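Molinate hydrolase (Gulosibacter molinativorax, PDB 4UB9) hydrolyses the thiocarbamate pesticide molinate and is a zinc-containing member of the amidohydrolase family. Local coordinates at residues T42-N47 with Q452-D457; N95-L100 with L299-T304; G103-G108 with G375-D380; E230-G235 with R273-P278; D400-M405 with R462-V467. All coordinates share one frame; numbering follows the deposited sequence.

Interaction 1 of 5, residues T42-N47 with Q452-D457; sequences TLIDGN and QDPLAD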
# COMPACT_ATOMS: atom_id res chain seq x y z
N THR A 42 13.46 -56.48 -5.53
CA THR A 42 14.38 -56.05 -4.49
C THR A 42 13.63 -55.22 -3.42
O THR A 42 13.12 -54.15 -3.70
CB THR A 42 15.55 -55.26 -5.08
OG1 THR A 42 16.19 -56.06 -6.08
CG2 THR A 42 16.58 -54.92 -3.99
N LEU A 43 13.58 -55.75 -2.20
CA LEU A 43 12.88 -55.11 -1.10
C LEU A 43 13.74 -54.10 -0.32
O LEU A 43 14.84 -54.42 0.18
CB LEU A 43 12.35 -56.14 -0.12
CG LEU A 43 11.62 -55.54 1.11
CD1 LEU A 43 10.30 -54.92 0.72
CD2 LEU A 43 11.37 -56.62 2.15
N ILE A 44 13.21 -52.88 -0.25
CA ILE A 44 13.76 -51.80 0.61
C ILE A 44 12.66 -51.53 1.58
O ILE A 44 11.68 -50.85 1.24
CB ILE A 44 14.11 -50.54 -0.17
CG1 ILE A 44 15.22 -50.84 -1.19
CG2 ILE A 44 14.56 -49.45 0.79
CD1 ILE A 44 15.66 -49.66 -2.05
N ASP A 45 12.75 -52.13 2.76
CA ASP A 45 11.56 -52.27 3.65
C ASP A 45 11.27 -51.08 4.58
O ASP A 45 10.23 -51.03 5.23
CB ASP A 45 11.63 -53.57 4.48
CG ASP A 45 12.80 -53.60 5.45
OD1 ASP A 45 13.75 -52.76 5.35
OD2 ASP A 45 12.79 -54.48 6.30
N GLY A 46 12.22 -50.17 4.67
CA GLY A 46 12.12 -48.99 5.54
C GLY A 46 12.80 -49.12 6.91
O GLY A 46 12.84 -48.15 7.68
N ASN A 47 13.36 -50.28 7.20
CA ASN A 47 14.09 -50.49 8.46
C ASN A 47 15.57 -50.20 8.33
O ASN A 47 16.30 -50.26 9.31
CB ASN A 47 13.86 -51.88 8.96
CG ASN A 47 12.40 -52.12 9.30
OD1 ASN A 47 11.72 -52.95 8.70
ND2 ASN A 47 11.91 -51.38 10.25
N GLN A 452 13.48 -48.26 -11.24
CA GLN A 452 14.90 -48.09 -11.10
C GLN A 452 15.31 -47.92 -9.67
O GLN A 452 14.46 -47.75 -8.80
CB GLN A 452 15.38 -46.96 -11.95
CG GLN A 452 15.31 -47.35 -13.41
CD GLN A 452 15.59 -46.16 -14.29
OE1 GLN A 452 16.71 -45.66 -14.34
NE2 GLN A 452 14.58 -45.72 -15.01
N ASP A 453 16.62 -48.00 -9.45
CA ASP A 453 17.20 -48.12 -8.13
C ASP A 453 17.38 -46.77 -7.44
O ASP A 453 18.27 -45.98 -7.78
CB ASP A 453 18.56 -48.83 -8.21
CG ASP A 453 19.15 -49.15 -6.83
OD1 ASP A 453 18.44 -49.09 -5.80
OD2 ASP A 453 20.34 -49.50 -6.79
N PRO A 454 16.58 -46.52 -6.41
CA PRO A 454 16.66 -45.25 -5.69
C PRO A 454 17.95 -45.07 -4.89
O PRO A 454 18.37 -43.95 -4.67
CB PRO A 454 15.47 -45.29 -4.76
CG PRO A 454 15.12 -46.74 -4.60
CD PRO A 454 15.56 -47.42 -5.85
N LEU A 455 18.61 -46.17 -4.54
CA LEU A 455 19.90 -46.07 -3.86
C LEU A 455 21.04 -45.71 -4.76
O LEU A 455 22.06 -45.18 -4.32
CB LEU A 455 20.21 -47.38 -3.16
CG LEU A 455 19.11 -47.73 -2.13
CD1 LEU A 455 19.26 -49.14 -1.63
CD2 LEU A 455 19.15 -46.74 -0.96
N ALA A 456 20.91 -46.03 -6.04
CA ALA A 456 21.96 -45.69 -7.00
C ALA A 456 21.85 -44.23 -7.39
O ALA A 456 22.83 -43.55 -7.68
CB ALA A 456 21.83 -46.55 -8.26
N ASP A 457 20.60 -43.78 -7.48
CA ASP A 457 20.27 -42.38 -7.84
C ASP A 457 18.90 -42.02 -7.26
O ASP A 457 17.88 -42.63 -7.60
CB ASP A 457 20.28 -42.21 -9.35
CG ASP A 457 20.04 -40.78 -9.78
OD1 ASP A 457 19.45 -39.95 -9.02
OD2 ASP A 457 20.43 -40.48 -10.94
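I44 carries the first segment's share of this contact: it meets L455 tip to tip, and its CD1 also reaches CG of the P454 ring. From CB, which points toward 452-457, the side chain forks: CG2 lies anti to the backbone N, while CG1 lies anti to the carbonyl carbon and runs on in an extended line (chi2 179°) to CD1. That extension delivers the terminal methyl to the opposite segment, although the I44 and L455 CA atoms stay 9.5 Å apart. I44 CD1 rests 3.7 Å from L455 CD1. The same I44 CD1 is 4.0 Å from L455 CG and 3.9 Å from P454 CG, so one methyl sits against the leucine fork and the proline ring together. The contact is purely van der Waals, and no hydrogen bond crosses it.

An Asx turn shapes the partner loop. L455 N donates to D453 OD1 at 3.2 Å with an angle of 148°, reaching the oxygen from well above the carboxylate plane. D453 O accepts from A456 N and D457 N, and N460 ND2 bonds it as well. A second Asx turn follows I44, with N47 N donating to D45 OD1 at 3.1 Å.

Helix 415-421 packs against both sides: M416 touches I44 and L455, and I419 of the same helix touches P454 and L455. W88 of strand 88-95, which runs parallel to strand 41-43, packs on I44 from the sheet.

Interaction 2 of 5, residues N95-L100 with L299-T304; sequences NGNVHL and LMIHAT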
# COMPACT_ATOMS: atom_id res chain seq x y z
N ASN A 95 4.52 -38.35 3.91
CA ASN A 95 4.90 -36.94 3.96
C ASN A 95 4.52 -36.39 5.32
O ASN A 95 3.34 -36.34 5.67
CB ASN A 95 4.20 -36.12 2.87
CG ASN A 95 4.84 -34.76 2.65
OD1 ASN A 95 5.25 -34.06 3.60
ND2 ASN A 95 4.94 -34.36 1.37
N GLY A 96 5.52 -35.88 6.03
CA GLY A 96 5.33 -35.38 7.40
C GLY A 96 4.75 -33.99 7.57
O GLY A 96 4.46 -33.56 8.68
N ASN A 97 4.60 -33.27 6.47
CA ASN A 97 4.03 -31.93 6.51
C ASN A 97 3.55 -31.45 5.17
O ASN A 97 4.32 -30.96 4.35
CB ASN A 97 5.01 -30.93 7.06
CG ASN A 97 4.41 -29.54 7.18
OD1 ASN A 97 3.21 -29.39 7.29
ND2 ASN A 97 5.24 -28.53 7.18
N VAL A 98 2.24 -31.53 5.00
CA VAL A 98 1.56 -30.93 3.86
C VAL A 98 0.41 -30.02 4.29
O VAL A 98 0.01 -29.99 5.45
CB VAL A 98 0.96 -32.00 2.91
CG1 VAL A 98 2.02 -32.99 2.51
CG2 VAL A 98 -0.22 -32.70 3.56
N HIS A 99 -0.14 -29.31 3.31
CA HIS A 99 -1.34 -28.50 3.50
C HIS A 99 -2.29 -28.75 2.34
O HIS A 99 -2.06 -28.31 1.20
CB HIS A 99 -0.99 -27.05 3.62
CG HIS A 99 -0.07 -26.76 4.75
ND1 HIS A 99 1.20 -26.24 4.58
CD2 HIS A 99 -0.21 -26.95 6.08
CE1 HIS A 99 1.80 -26.12 5.75
NE2 HIS A 99 0.96 -26.53 6.68
N LEU A 100 -3.37 -29.45 2.65
CA LEU A 100 -4.32 -29.90 1.66
C LEU A 100 -5.31 -28.81 1.18
O LEU A 100 -5.95 -28.98 0.14
CB LEU A 100 -5.07 -31.14 2.18
CG LEU A 100 -4.08 -32.30 2.47
CD1 LEU A 100 -4.77 -33.49 3.11
CD2 LEU A 100 -3.34 -32.79 1.21
N LEU A 299 7.70 -33.72 17.17
CA LEU A 299 8.20 -33.32 15.89
C LEU A 299 8.30 -31.81 15.81
O LEU A 299 7.34 -31.09 16.04
CB LEU A 299 7.32 -33.87 14.76
CG LEU A 299 7.83 -33.53 13.35
CD1 LEU A 299 9.19 -34.16 13.08
CD2 LEU A 299 6.83 -34.01 12.32
N MET A 300 9.47 -31.35 15.40
CA MET A 300 9.75 -29.94 15.25
C MET A 300 9.77 -29.51 13.77
O MET A 300 10.69 -29.82 13.01
CB MET A 300 11.07 -29.63 15.94
CG MET A 300 10.93 -29.85 17.44
SD MET A 300 12.46 -29.66 18.35
CE MET A 300 13.32 -31.10 17.74
N ILE A 301 8.75 -28.76 13.38
CA ILE A 301 8.59 -28.33 11.99
C ILE A 301 9.57 -27.20 11.64
O ILE A 301 9.81 -26.28 12.42
CB ILE A 301 7.17 -27.90 11.70
CG1 ILE A 301 6.18 -28.99 12.09
CG2 ILE A 301 6.98 -27.56 10.23
CD1 ILE A 301 6.32 -30.30 11.33
N HIS A 302 10.16 -27.34 10.47
CA HIS A 302 11.24 -26.46 9.94
C HIS A 302 12.22 -26.02 10.99
O HIS A 302 12.44 -24.85 11.24
CB HIS A 302 10.75 -25.33 9.01
CG HIS A 302 9.63 -24.52 9.55
ND1 HIS A 302 9.75 -23.70 10.66
CD2 HIS A 302 8.38 -24.31 9.07
CE1 HIS A 302 8.60 -23.09 10.88
NE2 HIS A 302 7.75 -23.43 9.93
N ALA A 303 12.81 -27.03 11.60
CA ALA A 303 13.67 -26.85 12.74
C ALA A 303 14.85 -25.99 12.41
O ALA A 303 15.39 -25.30 13.25
CB ALA A 303 14.14 -28.21 13.23
N THR A 304 15.29 -26.08 11.17
CA THR A 304 16.50 -25.36 10.73
C THR A 304 16.24 -23.93 10.29
O THR A 304 17.17 -23.22 9.89
CB THR A 304 17.19 -26.10 9.56
OG1 THR A 304 16.20 -26.44 8.58
CG2 THR A 304 17.85 -27.33 10.07
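I301 lays its CG2 methyl against the amide end of N97, with CG2 3.6 Å from N97 ND2. The two side chains pass at a slant, so the methyl meets the amide nitrogen in a van der Waals contact, not a polar one. N97 reaches this place because its CG is anti to the backbone N (chi1 -177°), which brings ND2 up against I301. The polar demand of ND2 is met elsewhere, by a hydrogen bond to D373 OD1. A looser touch lies beside it, G96 O being 4.4 Å from L299 CD2.

The chain turns a corner at G96, and an Asx turn braces that corner: N97 N donates to N95 OD1 at 3.0 Å, nearly straight at 167° and tilted modestly from the carbonyl plane. The turn fixes where N97 starts, while L299 and I301, alternate residues of the strand, both point toward 95-100, L299 meeting G96 and I301 meeting N97.

Directly after I301 the chain takes a positive phi at H302 (39°), whose NE2 binds the zinc ion together with H282; the I301 side chain comes within about 5 Å of the metal. Metal ligands at the C-terminal ends of the strands of a TIM barrel are characteristic of amidohydrolases. The N97-V98-H99 sequence probably stands where relatives carry the His-X-His motif, and D373 where they carry the aspartate that follows the last barrel strand.

Interaction 3 of 5, residues G103-G108 with G375-D380; sequences GIMMMG and GCTDPD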
# COMPACT_ATOMS: atom_id res chain seq x y z
N GLY A 103 -1.68 -23.59 1.90
CA GLY A 103 -1.34 -22.48 2.79
C GLY A 103 -0.18 -21.63 2.34
O GLY A 103 -0.14 -20.41 2.60
N ILE A 104 0.79 -22.26 1.69
CA ILE A 104 1.97 -21.51 1.20
C ILE A 104 1.50 -20.49 0.19
O ILE A 104 1.92 -19.34 0.21
CB ILE A 104 3.04 -22.44 0.56
CG1 ILE A 104 3.74 -23.20 1.66
CG2 ILE A 104 4.03 -21.66 -0.29
CD1 ILE A 104 4.75 -22.40 2.45
N MET A 105 0.61 -20.92 -0.69
CA MET A 105 -0.02 -19.98 -1.64
C MET A 105 -0.59 -18.78 -0.93
O MET A 105 -0.36 -17.65 -1.30
CB MET A 105 -1.12 -20.67 -2.42
CG MET A 105 -1.63 -19.89 -3.64
SD MET A 105 -3.00 -20.81 -4.39
CE MET A 105 -4.17 -20.43 -3.08
N MET A 106 -1.35 -19.04 0.11
CA MET A 106 -2.02 -17.94 0.86
C MET A 106 -1.07 -16.97 1.53
O MET A 106 -1.46 -15.91 1.91
CB MET A 106 -2.98 -18.52 1.88
CG MET A 106 -4.18 -19.16 1.20
SD MET A 106 -5.07 -20.07 2.45
CE MET A 106 -5.72 -21.42 1.50
N MET A 107 0.21 -17.32 1.64
CA MET A 107 1.21 -16.36 2.14
C MET A 107 1.64 -15.34 1.12
O MET A 107 2.42 -14.42 1.43
CB MET A 107 2.45 -17.09 2.65
CG MET A 107 2.17 -18.02 3.83
SD MET A 107 3.67 -18.45 4.74
CE MET A 107 4.61 -19.18 3.44
N GLY A 108 1.11 -15.47 -0.08
CA GLY A 108 1.33 -14.50 -1.14
C GLY A 108 0.04 -14.21 -1.84
O GLY A 108 -0.97 -14.00 -1.21
N GLY A 375 1.44 -27.93 -1.12
CA GLY A 375 -0.00 -27.90 -1.39
C GLY A 375 -0.30 -28.02 -2.86
O GLY A 375 0.57 -27.92 -3.69
N CYS A 376 -1.55 -28.27 -3.17
CA CYS A 376 -1.98 -28.34 -4.56
C CYS A 376 -2.34 -26.93 -5.01
O CYS A 376 -3.46 -26.42 -4.84
CB CYS A 376 -3.12 -29.33 -4.72
SG CYS A 376 -3.80 -29.28 -6.39
N THR A 377 -1.37 -26.30 -5.63
CA THR A 377 -1.42 -24.90 -5.97
C THR A 377 -2.34 -24.60 -7.14
O THR A 377 -2.37 -25.31 -8.13
CB THR A 377 -0.01 -24.36 -6.30
OG1 THR A 377 0.86 -24.76 -5.25
CG2 THR A 377 0.00 -22.83 -6.40
N ASP A 378 -3.11 -23.53 -7.01
CA ASP A 378 -4.08 -23.17 -8.04
C ASP A 378 -3.37 -22.96 -9.38
O ASP A 378 -2.37 -22.24 -9.44
CB ASP A 378 -4.83 -21.89 -7.65
CG ASP A 378 -6.04 -21.63 -8.52
OD1 ASP A 378 -5.86 -21.03 -9.60
OD2 ASP A 378 -7.16 -22.00 -8.12
N PRO A 379 -3.92 -23.52 -10.45
CA PRO A 379 -3.27 -23.39 -11.78
C PRO A 379 -3.14 -21.98 -12.29
O PRO A 379 -2.17 -21.67 -12.94
CB PRO A 379 -4.17 -24.17 -12.70
CG PRO A 379 -5.45 -24.38 -11.95
CD PRO A 379 -5.10 -24.38 -10.49
N ASP A 380 -4.04 -21.10 -11.91
CA ASP A 380 -3.84 -19.67 -12.27
C ASP A 380 -2.57 -19.10 -11.65
O ASP A 380 -1.90 -18.25 -12.25
CB ASP A 380 -5.02 -18.77 -11.89
CG ASP A 380 -6.15 -18.84 -12.87
OD1 ASP A 380 -5.93 -19.13 -14.06
OD2 ASP A 380 -7.28 -18.56 -12.44
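M105 brings its sulfur against T377 and D378, and the van der Waals contacts come first. The side chain runs out with CG anti to the backbone N (chi1 -167°); this and the extended chi2 place SD at the contact, and the bend at chi3 turns only CE. M105 SD lies 3.9 Å from D378 CB and also 3.8 Å from D378 N. M105 SD is 4.1 Å from T377 CG2, the branch that lies anti to the T377 backbone N. The thioether thus spans two consecutive residues and touches aliphatic carbon and backbone alike.

Hydrogen bonds run within each segment, none between them. D378 is the N-cap of helix 379-383: its OD1 accepts from D380 N at 2.9 Å, approached on the anti side of the carboxylate and somewhat out of its plane, with an angle of 143°. In 103-108, G108 N donates to M105 O at 2.9 Å at the end of the weakly bonded helix. D102 links the two sides, its OD2 bonded to T377 OG1 and its OD1 to M105 N.

Charge enters through the aspartates. R490 forms salt bridges with D378 OD2 and D380 OD2, and D380 OD1 pairs with R203 of a second subunit.

The chemistry is therefore divided. The carboxylate of D378 is taken up by capping and R490, its CB is what faces the sulfur, and M105 supplies a bendable apolar filler that needs no polar partner of its own.

Interaction 4 of 5, residues E230-G235 with R273-P278; sequences EYLERG and RRAGVP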
# COMPACT_ATOMS: atom_id res chain seq x y z
N GLU A 230 -10.61 -28.07 25.15
CA GLU A 230 -11.79 -28.21 24.30
C GLU A 230 -11.45 -28.43 22.81
O GLU A 230 -12.09 -29.24 22.11
CB GLU A 230 -12.65 -26.95 24.47
CG GLU A 230 -13.71 -26.75 23.40
CD GLU A 230 -14.44 -25.42 23.52
OE1 GLU A 230 -13.81 -24.35 23.74
OE2 GLU A 230 -15.68 -25.44 23.39
N TYR A 231 -10.45 -27.67 22.36
CA TYR A 231 -9.96 -27.80 20.99
C TYR A 231 -9.50 -29.23 20.73
O TYR A 231 -9.93 -29.86 19.80
CB TYR A 231 -8.80 -26.84 20.72
CG TYR A 231 -8.23 -27.04 19.34
CD1 TYR A 231 -8.91 -26.57 18.21
CD2 TYR A 231 -7.06 -27.77 19.15
CE1 TYR A 231 -8.39 -26.77 16.95
CE2 TYR A 231 -6.53 -27.97 17.90
CZ TYR A 231 -7.21 -27.49 16.80
OH TYR A 231 -6.72 -27.69 15.53
N LEU A 232 -8.67 -29.75 21.62
CA LEU A 232 -8.16 -31.10 21.49
C LEU A 232 -9.29 -32.12 21.49
O LEU A 232 -9.22 -33.12 20.80
CB LEU A 232 -7.15 -31.42 22.59
CG LEU A 232 -5.86 -30.59 22.48
CD1 LEU A 232 -5.01 -30.72 23.72
CD2 LEU A 232 -5.02 -31.00 21.28
N GLU A 233 -10.34 -31.86 22.26
CA GLU A 233 -11.49 -32.76 22.30
C GLU A 233 -12.32 -32.72 21.03
O GLU A 233 -13.23 -33.52 20.88
CB GLU A 233 -12.35 -32.50 23.51
CG GLU A 233 -11.79 -33.30 24.69
CD GLU A 233 -12.15 -32.73 26.04
OE1 GLU A 233 -13.13 -31.94 26.13
OE2 GLU A 233 -11.47 -33.09 27.03
N ARG A 234 -12.01 -31.84 20.09
CA ARG A 234 -12.72 -31.85 18.81
C ARG A 234 -12.29 -32.96 17.87
O ARG A 234 -12.97 -33.24 16.91
CB ARG A 234 -12.56 -30.56 18.04
CG ARG A 234 -13.26 -29.40 18.67
CD ARG A 234 -12.62 -28.12 18.15
NE ARG A 234 -13.33 -26.96 18.64
CZ ARG A 234 -14.44 -26.50 18.08
NH1 ARG A 234 -15.05 -25.46 18.61
NH2 ARG A 234 -14.93 -27.08 16.99
N GLY A 235 -11.13 -33.53 18.07
CA GLY A 235 -10.77 -34.72 17.33
C GLY A 235 -9.55 -34.68 16.42
O GLY A 235 -9.45 -35.45 15.47
N ARG A 273 -0.25 -33.29 26.10
CA ARG A 273 0.21 -34.54 26.75
C ARG A 273 -0.96 -35.28 27.36
O ARG A 273 -1.19 -36.45 27.07
CB ARG A 273 1.19 -34.26 27.84
CG ARG A 273 2.65 -34.17 27.44
CD ARG A 273 2.91 -34.17 25.95
NE ARG A 273 4.27 -33.69 25.68
CZ ARG A 273 5.01 -34.06 24.64
NH1 ARG A 273 4.54 -34.94 23.77
NH2 ARG A 273 6.22 -33.57 24.49
N ARG A 274 -1.77 -34.55 28.11
CA ARG A 274 -2.98 -35.12 28.72
C ARG A 274 -3.84 -35.79 27.65
O ARG A 274 -4.40 -36.87 27.85
CB ARG A 274 -3.77 -34.05 29.48
CG ARG A 274 -5.12 -34.51 30.05
CD ARG A 274 -6.10 -33.40 30.54
NE ARG A 274 -6.27 -33.48 31.99
CZ ARG A 274 -5.62 -32.72 32.86
NH1 ARG A 274 -4.75 -31.80 32.45
NH2 ARG A 274 -5.82 -32.87 34.18
N ALA A 275 -4.02 -35.12 26.51
CA ALA A 275 -4.90 -35.68 25.46
C ALA A 275 -4.25 -36.90 24.79
O ALA A 275 -4.87 -37.56 23.99
CB ALA A 275 -5.26 -34.61 24.42
N GLY A 276 -2.97 -37.07 25.02
CA GLY A 276 -2.23 -38.22 24.50
C GLY A 276 -1.97 -38.24 22.98
O GLY A 276 -1.92 -39.29 22.39
N VAL A 277 -1.88 -37.07 22.36
CA VAL A 277 -1.59 -36.97 20.93
C VAL A 277 -0.24 -36.33 20.77
O VAL A 277 0.23 -35.64 21.66
CB VAL A 277 -2.64 -36.15 20.14
CG1 VAL A 277 -4.03 -36.74 20.32
CG2 VAL A 277 -2.63 -34.68 20.55
N PRO A 278 0.41 -36.55 19.63
CA PRO A 278 1.76 -36.00 19.50
C PRO A 278 1.75 -34.49 19.45
O PRO A 278 0.77 -33.86 19.04
CB PRO A 278 2.22 -36.53 18.16
CG PRO A 278 1.45 -37.77 17.98
CD PRO A 278 0.10 -37.49 18.55
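L232 and A275 face each other where two helices stop side by side, their CA atoms 6.9 Å apart. Helix 262-275 ends in a Schellman motif: G276 takes a positive phi of 72° with two bonds back into the last turn, one of them from G276 N to R273 O at 2.8 Å. Helix 221-232 unwinds through a type I turn from L232 to G235, whose bond from G235 N to L232 O is weak at 3.4 Å; just before it R234 N donates to Y231 O at 2.9 Å. Positive phi at both glycines, 119° at G235, takes each chain out of its helix. The strands that follow, 239-242 and 279-282, are parallel neighbours in the sheet, and P278 has a backbone bond to C239. Helices flanking parallel strands in this way are characteristic of the TIM-barrel clan to which amidohydrolases belong.

Between the helix ends the packing is apolar. L232 holds CG anti to its carbonyl carbon (chi1 -67°), which sets the fork against A275 and V277. L232 CD1 rests 4.0 Å from A275 CB, and L232 CB itself lies 4.1 Å from A275 CB. The small alanine thus sits against both the root and one branch of the leucine. V272, a turn earlier in helix 262-275, touches both L232 and V277 and extends this apolar patch. On the other branch the fit is looser: L232 CD2 approaches V277 CG2 at 4.4 Å.

Interaction 5 of 5, residues D400-M405 with R462-V467; sequences DHFVWM and RTLSHV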
# COMPACT_ATOMS: atom_id res chain seq x y z
N ASP A 400 6.88 -32.76 -4.43
CA ASP A 400 7.63 -32.10 -3.38
C ASP A 400 8.53 -33.07 -2.56
O ASP A 400 9.63 -32.71 -2.19
CB ASP A 400 6.65 -31.44 -2.44
CG ASP A 400 5.60 -32.44 -1.85
OD1 ASP A 400 4.91 -33.16 -2.62
OD2 ASP A 400 5.47 -32.50 -0.60
N HIS A 401 8.04 -34.27 -2.30
CA HIS A 401 8.82 -35.29 -1.62
C HIS A 401 10.05 -35.75 -2.42
O HIS A 401 11.14 -35.95 -1.84
CB HIS A 401 7.96 -36.47 -1.15
CG HIS A 401 7.26 -37.19 -2.25
ND1 HIS A 401 6.51 -36.55 -3.21
CD2 HIS A 401 7.08 -38.51 -2.46
CE1 HIS A 401 5.95 -37.44 -4.01
NE2 HIS A 401 6.28 -38.64 -3.58
N PHE A 402 9.89 -35.93 -3.74
CA PHE A 402 11.03 -36.28 -4.61
C PHE A 402 12.08 -35.20 -4.58
O PHE A 402 13.25 -35.44 -4.37
CB PHE A 402 10.61 -36.49 -6.07
CG PHE A 402 9.53 -37.53 -6.29
CD1 PHE A 402 9.58 -38.78 -5.69
CD2 PHE A 402 8.45 -37.26 -7.13
CE1 PHE A 402 8.57 -39.71 -5.88
CE2 PHE A 402 7.46 -38.21 -7.35
CZ PHE A 402 7.51 -39.43 -6.71
N VAL A 403 11.64 -33.97 -4.65
CA VAL A 403 12.54 -32.84 -4.58
C VAL A 403 13.27 -32.75 -3.24
O VAL A 403 14.46 -32.36 -3.17
CB VAL A 403 11.78 -31.52 -4.85
CG1 VAL A 403 12.69 -30.30 -4.69
CG2 VAL A 403 11.20 -31.55 -6.26
N TRP A 404 12.56 -33.03 -2.17
CA TRP A 404 13.14 -32.98 -0.80
C TRP A 404 14.33 -33.95 -0.69
O TRP A 404 15.42 -33.59 -0.28
CB TRP A 404 12.06 -33.36 0.23
CG TRP A 404 12.43 -33.17 1.68
CD1 TRP A 404 12.07 -32.14 2.48
CD2 TRP A 404 13.19 -34.06 2.48
NE1 TRP A 404 12.55 -32.34 3.75
CE2 TRP A 404 13.25 -33.51 3.77
CE3 TRP A 404 13.82 -35.29 2.24
CZ2 TRP A 404 13.92 -34.12 4.81
CZ3 TRP A 404 14.48 -35.91 3.27
CH2 TRP A 404 14.53 -35.32 4.55
N MET A 405 14.06 -35.17 -1.11
CA MET A 405 15.06 -36.24 -1.12
C MET A 405 16.26 -35.89 -1.95
O MET A 405 17.40 -35.95 -1.51
CB MET A 405 14.44 -37.52 -1.60
CG MET A 405 13.65 -38.20 -0.49
SD MET A 405 12.98 -39.79 -0.98
CE MET A 405 11.70 -40.10 0.22
N ARG A 462 11.30 -41.19 -8.56
CA ARG A 462 10.23 -40.80 -9.47
C ARG A 462 9.74 -41.95 -10.37
O ARG A 462 8.75 -41.80 -11.01
CB ARG A 462 10.65 -39.65 -10.35
CG ARG A 462 10.84 -38.35 -9.60
CD ARG A 462 11.55 -37.32 -10.47
NE ARG A 462 11.75 -36.03 -9.80
CZ ARG A 462 10.82 -35.07 -9.68
NH1 ARG A 462 9.62 -35.25 -10.15
NH2 ARG A 462 11.12 -33.92 -9.09
N THR A 463 10.47 -43.06 -10.44
CA THR A 463 10.21 -44.09 -11.47
C THR A 463 9.10 -45.05 -11.03
O THR A 463 9.19 -46.26 -11.24
CB THR A 463 11.47 -44.89 -11.85
OG1 THR A 463 11.91 -45.65 -10.71
CG2 THR A 463 12.58 -43.97 -12.29
N LEU A 464 8.02 -44.47 -10.51
CA LEU A 464 6.88 -45.28 -10.02
C LEU A 464 6.17 -46.10 -11.08
O LEU A 464 5.75 -45.56 -12.06
CB LEU A 464 5.81 -44.39 -9.42
CG LEU A 464 6.06 -43.84 -8.03
CD1 LEU A 464 5.06 -42.71 -7.76
CD2 LEU A 464 5.90 -44.95 -7.01
N SER A 465 6.03 -47.39 -10.83
CA SER A 465 5.29 -48.32 -11.70
C SER A 465 4.00 -48.72 -11.12
O SER A 465 3.06 -48.94 -11.84
CB SER A 465 6.03 -49.65 -11.85
OG SER A 465 7.21 -49.48 -12.57
N HIS A 466 3.97 -48.90 -9.80
CA HIS A 466 2.77 -49.37 -9.11
C HIS A 466 2.61 -48.68 -7.78
O HIS A 466 3.59 -48.40 -7.07
CB HIS A 466 2.80 -50.87 -8.89
CG HIS A 466 2.92 -51.65 -10.16
ND1 HIS A 466 1.82 -52.12 -10.85
CD2 HIS A 466 4.01 -51.97 -10.91
CE1 HIS A 466 2.23 -52.72 -11.96
NE2 HIS A 466 3.55 -52.63 -12.02
N VAL A 467 1.35 -48.47 -7.41
CA VAL A 467 1.01 -47.89 -6.11
C VAL A 467 -0.10 -48.71 -5.49
O VAL A 467 -1.13 -48.92 -6.10
CB VAL A 467 0.55 -46.42 -6.23
CG1 VAL A 467 0.14 -45.89 -4.87
CG2 VAL A 467 1.64 -45.54 -6.83
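A CH-pi contact joins helix 400-410 to the approach of strand 464-469: the aliphatic part of R462 lies over the ring of F402. R462 CG sits 3.9 Å from the F402 ring centroid, 24° off the ring normal, and comes within 3.6 Å of F402 CD2. On the opposite face H401 NE2 stands 3.4 Å above the F402 plane near the rim, so the ring is held between the R462 CG methylene and the NE2 corner of H401. L464 CD1 closes the edge, 4.2 Å from F402 CZ.

R462 runs extended from CG to NE, which carries its guanidinium back over the helix. There F402 CB lies 3.8 Å above the guanidinium plane, but the ring and guanidinium planes stand 47° apart, so the two flat groups are not stacked. R462 NH1 forms a salt bridge with E399, just before the helix segment, which fixes the far end of the arginine while F402 supports its stem. Trimming F402 to an alanine is likely to open a gap beside R462 CG and L464 CD1 and remove the surface the arginine stem rests on.

Further along, S465 and H466 make a classic beta bulge opposite V449 in strand 447-450, the antiparallel neighbour of 464-469. At the tip of the arginine, V403 CG2 touches R462 NH2 at 3.7 Å, slantwise to the guanidinium.

In the fold
Interaction 2 is the one at the metal: it contains a zinc ligand, whereas the M105 side chain of interaction 3 is about 14 Å from the ion. Segments 95-100 and 103-108 of interactions 2 and 3 adjoin in the sequence, the two contacts having centres about 17 Å apart. Interactions 2 and 5 touch where N95 ND2 lies 2.8 Å from D400 OD2, which brings the corner before N97 against helix 400-410. Interactions 1 and 5 have centres about 12 Å apart and meet where Q452 N and T463 OG1 probably hydrogen-bond at 3.1 Å; both reach the same sheet. Interaction 4 lies on the other side of the chain's centre from interaction 5, about 33 Å away between centres.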